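Side-chain contacts in GDSL-like Lipase/Acylhydrolase family protein (Neisseria meningitidis, PDB 4K7J), which removes O-acetyl groups from peptidoglycan, probably by the catalytic-triad serine chemistry of the SGNH esterase family: residues W324-Q327 / N328-G332; T306-Q309 / Q310-R314; I257-A260 / D261-K265; R228-R231 / M232-L235. All coordinates share one frame; numbering follows the deposited sequence.

Contact 1 of 4, residues W324-Q327 / N328-G332; sequences WSWQ and NAMGG
The indole rings of Trp324 and Trp326 each take up an aliphatic group from the residues that follow. The motif is a one-turn helix, N-capped at its start and closed by a Schellman motif, directly after strand 322-325 of the central sheet. Ala329 CB meets the six-membered ring of Trp324 obliquely, 3.6 Å from its CH2. Met330 leans against the other indole, with its CG 3.9 Å from Trp326 CD1. Its sulfur completes a Met-aromatic contact: SD lies 4.8 Å from the centroid of the five-membered ring of Trp326, well off the normal, and the two side chains cross obliquely. Phe352, nearly parallel, and Phe69 also meet the Trp326 ring, and His63 meets it edge-to-face.

Ser325 is the N-cap. Its OG lies opposite the backbone N (chi1 173°), which turns it over the first turn to accept from Asn328 N at 2.9 Å. Ala329 N bonds almost straight to Ser325 O (2.8 Å), in the carbonyl plane. At the far end, Gly331 has a positive phi. Gly332 N returns to Gln327 O at 2.9 Å, and Gly331 N bonds to Asn328 O.

Gln327 runs out in an extended chain, and its OE1 accepts from Arg301 and Gln309. A water accepts from Gln327 NE2 at 2.9 Å and donates to Asn328 OD1.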
loop_
_atom_site.group_PDB
_atom_site.type_symbol
_atom_site.label_atom_id
_atom_site.label_comp_id
_atom_site.label_asym_id
_atom_site.label_seq_id
_atom_site.Cartn_x
_atom_site.Cartn_y
_atom_site.Cartn_z
ATOM N N TRP A 324 0.107 13.038 7.944
ATOM C CA TRP A 324 -1.167 12.862 8.615
ATOM C C TRP A 324 -0.931 12.199 9.963
ATOM O O TRP A 324 -0.402 11.094 10.032
ATOM C CB TRP A 324 -2.094 12.008 7.769
ATOM C CG TRP A 324 -3.509 11.979 8.233
ATOM C CD1 TRP A 324 -4.441 12.963 8.086
ATOM C CD2 TRP A 324 -4.179 10.887 8.880
ATOM N NE1 TRP A 324 -5.640 12.564 8.617
ATOM C CE2 TRP A 324 -5.508 11.291 9.108
ATOM C CE3 TRP A 324 -3.782 9.608 9.282
ATOM C CZ2 TRP A 324 -6.446 10.461 9.727
ATOM C CZ3 TRP A 324 -4.711 8.788 9.901
ATOM C CH2 TRP A 324 -6.029 9.218 10.114
ATOM N N SER A 325 -1.318 12.881 11.035
ATOM C CA SER A 325 -1.079 12.353 12.375
ATOM C C SER A 325 -2.198 11.440 12.834
ATOM O O SER A 325 -3.242 11.903 13.315
ATOM C CB SER A 325 -0.906 13.477 13.401
ATOM O OG SER A 325 -0.831 12.917 14.704
ATOM N N TRP A 326 -1.970 10.142 12.689
ATOM C CA TRP A 326 -2.912 9.132 13.142
ATOM C C TRP A 326 -3.090 9.259 14.650
ATOM O O TRP A 326 -4.191 9.096 15.160
ATOM C CB TRP A 326 -2.387 7.744 12.762
ATOM C CG TRP A 326 -3.378 6.632 12.818
ATOM C CD1 TRP A 326 -4.569 6.607 13.497
ATOM C CD2 TRP A 326 -3.271 5.369 12.145
ATOM N NE1 TRP A 326 -5.199 5.397 13.295
ATOM C CE2 TRP A 326 -4.422 4.620 12.471
ATOM C CE3 TRP A 326 -2.311 4.800 11.297
ATOM C CZ2 TRP A 326 -4.638 3.327 11.983
ATOM C CZ3 TRP A 326 -2.521 3.509 10.821
ATOM C CH2 TRP A 326 -3.678 2.792 11.160
ATOM N N GLN A 327 -2.023 9.571 15.378
ATOM C CA GLN A 327 -2.217 9.769 16.818
ATOM C C GLN A 327 -3.177 10.926 17.091
ATOM O O GLN A 327 -4.056 10.807 17.941
ATOM C CB GLN A 327 -0.905 9.933 17.600
ATOM C CG GLN A 327 -1.165 10.203 19.092
ATOM C CD GLN A 327 0.063 10.080 19.965
ATOM O OE1 GLN A 327 0.598 8.984 20.164
ATOM N NE2 GLN A 327 0.505 11.206 20.517
ATOM N N ASN A 328 -3.046 12.034 16.362
ATOM C CA ASN A 328 -3.965 13.148 16.596
ATOM C C ASN A 328 -5.371 12.831 16.130
ATOM O O ASN A 328 -6.338 13.195 16.794
ATOM C CB ASN A 328 -3.465 14.469 16.007
ATOM C CG ASN A 328 -2.375 15.087 16.842
ATOM O OD1 ASN A 328 -2.188 14.719 18.006
ATOM N ND2 ASN A 328 -1.631 16.010 16.252
ATOM N N ALA A 329 -5.478 12.125 15.006
ATOM C CA ALA A 329 -6.769 11.604 14.561
ATOM C C ALA A 329 -7.472 10.809 15.655
ATOM O O ALA A 329 -8.697 10.827 15.735
ATOM C CB ALA A 329 -6.608 10.733 13.319
ATOM N N MET A 330 -6.702 10.103 16.486
ATOM C CA MET A 330 -7.284 9.275 17.541
ATOM C C MET A 330 -7.731 10.077 18.765
ATOM O O MET A 330 -8.435 9.555 19.628
ATOM C CB MET A 330 -6.293 8.207 18.005
ATOM C CG MET A 330 -6.100 7.044 17.053
ATOM S SD MET A 330 -4.712 6.050 17.627
ATOM C CE MET A 330 -5.386 5.352 19.134
ATOM N N GLY A 331 -7.298 11.331 18.850
ATOM C CA GLY A 331 -7.551 12.138 20.033
ATOM C C GLY A 331 -6.283 12.552 20.746
ATOM O O GLY A 331 -6.336 13.123 21.829
ATOM N N GLY A 332 -5.133 12.264 20.141
ATOM C CA GLY A 332 -3.855 12.655 20.710
ATOM C C GLY A 332 -3.318 11.631 21.688
ATOM O O GLY A 332 -3.755 10.482 21.683
HETATM O O HOH W 1 -0.515 13.699 19.526
#

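Contact 2 of 4, residues T306-Q309 / Q310-R314; sequences TEVQ and QMQRR
Gln310 lies alongside Thr306, one turn back on the same helix, and the two side chains point the same way. Its NE2 sits 3.6 Å from the methyl CG2 of Thr306. With CG beside its own backbone N (chi1 -72°), Gln310 brings that carbon to 3.3 Å from Thr306 O, the carbonyl that also accepts from Gln310 N.

Met311 N bonds to Glu307 O at 2.9 Å. Its side chain bends at the sulfur and turns its end toward helix 259-276, where it packs on Thr262.

Gln312 N bonds to Val308 O at 3.0 Å, and its CG passes close to the same oxygen. OE1 comes within 3.6 Å of Gln309 CA, so the amide lies along the preceding turn. Both ends of this buried amide are satisfied: OE1 accepts from Ala287 N and NE2 donates to Tyr247 O. Arg313 N makes a longer bond to Gln309 O, while its NH1 reaches Tyr31 OH.

One face of the Arg314 guanidinium has Gln310 O and Met311 CA beneath its rim. At the edge, in plane, NH2 donates to a water at 2.7 Å. That water donates in turn to Glu307 O, giving this carbonyl a second donor besides Met311 N.

The helix is the connection of a beta-alpha-beta unit between strands 281-286 and 322-325. Gln312 and Arg313 touch Phe323 of the latter strand. Met311 and Arg314 face helix 259-276, where Arg314 NH2 also forms a salt bridge with Glu263.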
loop_
_atom_site.group_PDB
_atom_site.type_symbol
_atom_site.label_atom_id
_atom_site.label_comp_id
_atom_site.label_asym_id
_atom_site.label_seq_id
_atom_site.Cartn_x
_atom_site.Cartn_y
_atom_site.Cartn_z
ATOM N N THR A 306 7.372 7.987 20.961
ATOM C CA THR A 306 7.347 9.437 20.772
ATOM C C THR A 306 8.467 9.883 19.839
ATOM O O THR A 306 8.238 10.661 18.916
ATOM C CB THR A 306 7.406 10.186 22.138
ATOM O OG1 THR A 306 6.194 9.936 22.860
ATOM C CG2 THR A 306 7.578 11.703 21.953
ATOM N N GLU A 307 9.669 9.359 20.043
ATOM C CA GLU A 307 10.794 9.742 19.191
ATOM C C GLU A 307 10.581 9.337 17.730
ATOM O O GLU A 307 10.938 10.082 16.802
ATOM C CB GLU A 307 12.086 9.129 19.711
ATOM C CG GLU A 307 12.506 9.633 21.074
ATOM C CD GLU A 307 13.414 8.644 21.749
ATOM O OE1 GLU A 307 14.610 8.598 21.388
ATOM O OE2 GLU A 307 12.912 7.890 22.609
ATOM N N VAL A 308 9.994 8.158 17.527
ATOM C CA VAL A 308 9.676 7.692 16.180
ATOM C C VAL A 308 8.645 8.588 15.493
ATOM O O VAL A 308 8.846 8.998 14.354
ATOM C CB VAL A 308 9.203 6.222 16.179
ATOM C CG1 VAL A 308 8.593 5.831 14.812
ATOM C CG2 VAL A 308 10.351 5.306 16.538
ATOM N N GLN A 309 7.545 8.894 16.181
ATOM C CA GLN A 309 6.518 9.772 15.620
ATOM C C GLN A 309 7.079 11.153 15.254
ATOM O O GLN A 309 6.683 11.761 14.251
ATOM C CB GLN A 309 5.349 9.939 16.599
ATOM C CG GLN A 309 4.511 8.681 16.813
ATOM C CD GLN A 309 3.588 8.808 18.003
ATOM O OE1 GLN A 309 3.952 9.393 19.026
ATOM N NE2 GLN A 309 2.372 8.295 17.865
ATOM N N GLN A 310 8.006 11.643 16.067
ATOM C CA GLN A 310 8.592 12.964 15.825
ATOM C C GLN A 310 9.546 12.922 14.644
ATOM O O GLN A 310 9.606 13.859 13.848
ATOM C CB GLN A 310 9.306 13.488 17.074
ATOM C CG GLN A 310 8.346 13.901 18.163
ATOM C CD GLN A 310 9.041 14.521 19.357
ATOM O OE1 GLN A 310 10.269 14.657 19.387
ATOM N NE2 GLN A 310 8.253 14.897 20.354
ATOM N N MET A 311 10.296 11.833 14.539
ATOM C CA MET A 311 11.172 11.642 13.402
ATOM C C MET A 311 10.350 11.665 12.122
ATOM O O MET A 311 10.738 12.308 11.143
ATOM C CB MET A 311 11.924 10.316 13.500
ATOM C CG MET A 311 12.708 10.011 12.232
ATOM S SD MET A 311 13.080 8.269 12.105
ATOM C CE MET A 311 11.458 7.657 11.647
ATOM N N GLN A 312 9.208 10.977 12.139
ATOM C CA GLN A 312 8.361 10.896 10.946
ATOM C C GLN A 312 7.933 12.266 10.454
ATOM O O GLN A 312 7.948 12.534 9.247
ATOM C CB GLN A 312 7.122 10.041 11.203
ATOM C CG GLN A 312 7.422 8.577 11.460
ATOM C CD GLN A 312 6.166 7.763 11.705
ATOM O OE1 GLN A 312 5.526 7.900 12.735
ATOM N NE2 GLN A 312 5.802 6.921 10.744
ATOM N N ARG A 313 7.535 13.130 11.382
ATOM C CA ARG A 313 7.143 14.479 11.008
ATOM C C ARG A 313 8.313 15.312 10.470
ATOM O O ARG A 313 8.161 16.016 9.483
ATOM C CB ARG A 313 6.430 15.200 12.160
ATOM C CG ARG A 313 5.844 16.519 11.725
ATOM C CD ARG A 313 5.472 17.382 12.909
ATOM N NE ARG A 313 4.232 16.943 13.533
ATOM C CZ ARG A 313 3.020 17.272 13.093
ATOM N NH1 ARG A 313 2.884 18.038 12.020
ATOM N NH2 ARG A 313 1.945 16.826 13.724
ATOM N N ARG A 314 9.485 15.212 11.089
ATOM C CA ARG A 314 10.675 15.888 10.554
ATOM C C ARG A 314 10.997 15.433 9.127
ATOM O O ARG A 314 11.341 16.243 8.267
ATOM C CB ARG A 314 11.900 15.628 11.431
ATOM C CG ARG A 314 11.914 16.353 12.756
ATOM C CD ARG A 314 13.326 16.343 13.367
ATOM N NE ARG A 314 13.830 15.003 13.684
ATOM C CZ ARG A 314 13.475 14.319 14.764
ATOM N NH1 ARG A 314 12.613 14.843 15.621
ATOM N NH2 ARG A 314 13.976 13.118 14.991
HETATM O O HOH W 2 12.899 11.905 17.189
#

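Contact 3 of 4, residues I257-A260 / D261-K265; sequences IDIA and DTEQK
Asp258 O is gripped twice by one residue, Thr262. The hydroxyl OG1 of Thr262 donates to it at 2.7 Å, and the backbone N of Thr262 donates at 2.8 Å. The two donors come from different directions. The amide approaches nearly along the C=O axis, whereas the hydroxyl stands 52° above the carbonyl plane. Thr262 OG1 lies beside its own backbone N (chi1 -55°), and this puts it within range of the carbonyl one turn back. Ile257 crosses Thr262 at about a right angle and lays CG1 3.4 Å from the same hydroxyl.

This is the N-terminal turn of helix 259-276, with Asp258 as its N-cap. Asp258 OD1 accepts from Asp261 N at 2.9 Å. The bond is nearly straight at the hydrogen, but the amide meets the oxygen from above the carboxylate plane. A negative group here probably interacts well with the helix dipole.

Asp261 directs its own carboxylate elsewhere. The two carboxylate planes are 68° apart, and the OD2 atoms of Asp258 and Asp261 stay 5.7 Å apart. Lys265 NZ makes a long salt bridge to Asp261 OD2, which may partly offset the two nearby negative charges.

Further along, Glu263 N bonds to Ile259 O at 2.7 Å. The carboxylate of Glu263 leaves the helix toward Arg314 of helix 305-318, its salt-bridge partner, which Ile259 also touches.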
loop_
_atom_site.group_PDB
_atom_site.type_symbol
_atom_site.label_atom_id
_atom_site.label_comp_id
_atom_site.label_asym_id
_atom_site.label_seq_id
_atom_site.Cartn_x
_atom_site.Cartn_y
_atom_site.Cartn_z
ATOM N N ILE A 257 16.436 1.271 18.721
ATOM C CA ILE A 257 16.462 1.954 17.435
ATOM C C ILE A 257 17.350 3.213 17.480
ATOM O O ILE A 257 17.408 3.921 18.485
ATOM C CB ILE A 257 15.026 2.303 16.959
ATOM C CG1 ILE A 257 15.021 2.715 15.484
ATOM C CG2 ILE A 257 14.414 3.364 17.852
ATOM C CD1 ILE A 257 13.631 2.811 14.878
ATOM N N ASP A 258 18.059 3.462 16.389
ATOM C CA ASP A 258 18.908 4.638 16.266
ATOM C C ASP A 258 18.148 5.662 15.440
ATOM O O ASP A 258 18.088 5.545 14.210
ATOM C CB ASP A 258 20.210 4.246 15.552
ATOM C CG ASP A 258 21.228 5.381 15.493
ATOM O OD1 ASP A 258 20.843 6.549 15.277
ATOM O OD2 ASP A 258 22.432 5.092 15.644
ATOM N N ILE A 259 17.561 6.649 16.114
ATOM C CA ILE A 259 16.688 7.614 15.446
ATOM C C ILE A 259 17.445 8.397 14.378
ATOM O O ILE A 259 16.950 8.594 13.275
ATOM C CB ILE A 259 16.012 8.583 16.452
ATOM C CG1 ILE A 259 15.060 7.826 17.385
ATOM C CG2 ILE A 259 15.251 9.680 15.727
ATOM C CD1 ILE A 259 13.876 7.165 16.666
ATOM N N ALA A 260 18.661 8.825 14.695
ATOM C CA ALA A 260 19.452 9.589 13.739
ATOM C C ALA A 260 19.734 8.772 12.477
ATOM O O ALA A 260 19.599 9.273 11.362
ATOM C CB ALA A 260 20.764 10.067 14.378
ATOM N N ASP A 261 20.113 7.511 12.647
ATOM C CA ASP A 261 20.350 6.671 11.478
ATOM C C ASP A 261 19.048 6.409 10.720
ATOM O O ASP A 261 19.001 6.519 9.492
ATOM C CB ASP A 261 20.996 5.337 11.848
ATOM C CG ASP A 261 21.442 4.560 10.615
ATOM O OD1 ASP A 261 22.202 5.138 9.813
ATOM O OD2 ASP A 261 21.013 3.402 10.426
ATOM N N THR A 262 17.996 6.076 11.466
ATOM C CA THR A 262 16.697 5.775 10.873
ATOM C C THR A 262 16.193 6.970 10.070
ATOM O O THR A 262 15.755 6.820 8.926
ATOM C CB THR A 262 15.661 5.393 11.941
ATOM O OG1 THR A 262 16.165 4.304 12.726
ATOM C CG2 THR A 262 14.335 4.987 11.282
ATOM N N GLU A 263 16.290 8.155 10.667
ATOM C CA GLU A 263 15.891 9.401 10.000
ATOM C C GLU A 263 16.587 9.597 8.651
ATOM O O GLU A 263 15.956 9.994 7.671
ATOM C CB GLU A 263 16.165 10.602 10.917
ATOM C CG GLU A 263 15.744 11.961 10.355
ATOM C CD GLU A 263 15.586 13.026 11.450
ATOM O OE1 GLU A 263 15.647 12.674 12.648
ATOM O OE2 GLU A 263 15.397 14.212 11.114
ATOM N N GLN A 264 17.890 9.328 8.600
ATOM C CA GLN A 264 18.630 9.477 7.348
ATOM C C GLN A 264 18.146 8.474 6.301
ATOM O O GLN A 264 18.049 8.798 5.115
ATOM C CB GLN A 264 20.139 9.313 7.564
ATOM C CG GLN A 264 20.969 9.822 6.387
ATOM C CD GLN A 264 22.466 9.653 6.597
ATOM O OE1 GLN A 264 22.915 8.685 7.217
ATOM N NE2 GLN A 264 23.248 10.600 6.078
ATOM N N LYS A 265 17.839 7.256 6.742
ATOM C CA LYS A 265 17.330 6.239 5.822
ATOM C C LYS A 265 15.965 6.625 5.295
ATOM O O LYS A 265 15.681 6.467 4.108
ATOM C CB LYS A 265 17.302 4.864 6.484
ATOM C CG LYS A 265 18.690 4.267 6.592
ATOM C CD LYS A 265 18.696 2.903 7.238
ATOM C CE LYS A 265 20.123 2.354 7.303
ATOM N NZ LYS A 265 20.143 0.936 7.777
#

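Contact 4 of 4, residues R228-R231 / M232-L235; sequences RADR and MNDL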
loop_
_atom_site.group_PDB
_atom_site.type_symbol
_atom_site.label_atom_id
_atom_site.label_comp_id
_atom_site.label_asym_id
_atom_site.label_seq_id
_atom_site.Cartn_x
_atom_site.Cartn_y
_atom_site.Cartn_z
ATOM N N ARG A 228 14.517 -6.515 -3.785
ATOM C CA ARG A 228 15.587 -6.518 -4.791
ATOM C C ARG A 228 16.197 -5.131 -5.022
ATOM O O ARG A 228 15.554 -4.117 -4.793
ATOM C CB ARG A 228 15.114 -7.151 -6.117
ATOM C CG ARG A 228 14.170 -6.294 -6.933
ATOM C CD ARG A 228 13.392 -7.137 -7.946
ATOM N NE ARG A 228 12.704 -6.308 -8.940
ATOM C CZ ARG A 228 13.240 -5.963 -10.106
ATOM N NH1 ARG A 228 14.458 -6.379 -10.418
ATOM N NH2 ARG A 228 12.564 -5.201 -10.956
ATOM N N ALA A 229 17.448 -5.097 -5.469
ATOM C CA ALA A 229 18.162 -3.823 -5.625
ATOM C C ALA A 229 17.434 -2.855 -6.567
ATOM O O ALA A 229 17.458 -1.647 -6.355
ATOM C CB ALA A 229 19.596 -4.070 -6.108
ATOM N N ASP A 230 16.767 -3.395 -7.584
ATOM C CA ASP A 230 16.048 -2.575 -8.564
ATOM C C ASP A 230 14.604 -2.282 -8.173
ATOM O O ASP A 230 13.771 -2.018 -9.048
ATOM C CB ASP A 230 16.035 -3.244 -9.950
ATOM C CG ASP A 230 17.384 -3.222 -10.626
ATOM O OD1 ASP A 230 18.236 -2.419 -10.201
ATOM O OD2 ASP A 230 17.593 -4.015 -11.581
ATOM N N ARG A 231 14.300 -2.318 -6.880
ATOM C CA ARG A 231 12.922 -2.100 -6.406
ATOM C C ARG A 231 12.331 -0.724 -6.782
ATOM O O ARG A 231 11.120 -0.586 -6.969
ATOM C CB ARG A 231 12.861 -2.300 -4.890
ATOM C CG ARG A 231 13.729 -1.310 -4.099
ATOM C CD ARG A 231 13.757 -1.715 -2.645
ATOM N NE ARG A 231 14.748 -1.002 -1.848
ATOM C CZ ARG A 231 15.984 -1.440 -1.621
ATOM N NH1 ARG A 231 16.401 -2.588 -2.142
ATOM N NH2 ARG A 231 16.804 -0.726 -0.867
ATOM N N MET A 232 13.174 0.297 -6.888
ATOM C CA MET A 232 12.693 1.620 -7.319
ATOM C C MET A 232 12.233 1.640 -8.782
ATOM O O MET A 232 11.346 2.409 -9.151
ATOM C CB MET A 232 13.756 2.696 -7.068
ATOM C CG MET A 232 14.046 2.928 -5.570
ATOM S SD MET A 232 12.561 3.380 -4.637
ATOM C CE MET A 232 13.220 3.427 -2.969
ATOM N N ASN A 233 12.828 0.796 -9.619
ATOM C CA ASN A 233 12.310 0.635 -10.979
ATOM C C ASN A 233 10.940 -0.042 -10.982
ATOM O O ASN A 233 10.091 0.272 -11.827
ATOM C CB ASN A 233 13.296 -0.117 -11.881
ATOM C CG ASN A 233 14.648 0.576 -11.973
ATOM O OD1 ASN A 233 14.761 1.785 -11.761
ATOM N ND2 ASN A 233 15.683 -0.195 -12.273
ATOM N N ASP A 234 10.711 -0.955 -10.036
ATOM C CA ASP A 234 9.361 -1.497 -9.844
ATOM C C ASP A 234 8.392 -0.377 -9.406
ATOM O O ASP A 234 7.258 -0.302 -9.874
ATOM C CB ASP A 234 9.340 -2.632 -8.798
ATOM C CG ASP A 234 10.209 -3.831 -9.182
ATOM O OD1 ASP A 234 10.478 -4.053 -10.389
ATOM O OD2 ASP A 234 10.622 -4.574 -8.254
ATOM N N LEU A 235 8.835 0.484 -8.495
ATOM C CA LEU A 235 7.995 1.599 -8.045
ATOM C C LEU A 235 7.644 2.543 -9.204
ATOM O O LEU A 235 6.489 2.962 -9.361
ATOM C CB LEU A 235 8.690 2.379 -6.925
ATOM C CG LEU A 235 7.912 3.594 -6.412
ATOM C CD1 LEU A 235 6.580 3.193 -5.823
ATOM C CD2 LEU A 235 8.730 4.379 -5.417
HETATM O O HOH W 3 16.007 0.345 -6.969
#
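A salt bridge between Arg228 and Asp234 ties a type I beta turn, Arg228 to Arg231, to the short helix 231-236 that follows it. The site lies after strand 208-215, in the hydrolase part of the chain. The side chains come from opposite directions, and the guanidinium offers its NE and NH2 side to the carboxylate. Arg228 NE donates to the syn lone pair of Asp234 OD2 at 2.8 Å. The second pair, NH2 to OD1, is modelled so short that its exact length is doubtful. The two planes are 35° apart, so the pairing is not flat.

The turn has its own grip on the backbone. Arg228 O accepts from Arg231 N at 3.0 Å and from Arg231 NH1 at 3.2 Å, from opposite faces of the carbonyl plane. A water accepts from Met232 N at 2.8 Å and donates to Ala229 O, so it links the turn to the helix start. Asp230, at the N-cap position, makes no side-chain capping bond.

Asp234 OD2 also accepts from Leu122 N. With an arginine and a backbone amide around it, the buried Asp234 is probably ionised, its charge balanced by Arg228.

All four contacts are local to the hydrolase part of the chain, at or along helices. Contact 3 is a surface site; the other three are partly buried. Contact 2 lies on the helix of a beta-alpha-beta unit, and contact 1 starts at the end of its second strand. Contact 2 touches contact 1 through side-chain amides and contact 3 through a salt bridge and packing. Contact 4 touches none of them; contact 3 is closest, with nearest atoms about 8 Å away. Contacts 1 and 3 both cap a helix start, with a serine and an aspartate, but contact 1 adds aromatic packing. Contact 2 lies wholly within a helix, and contact 4 adds a salt bridge to a turn and helix start.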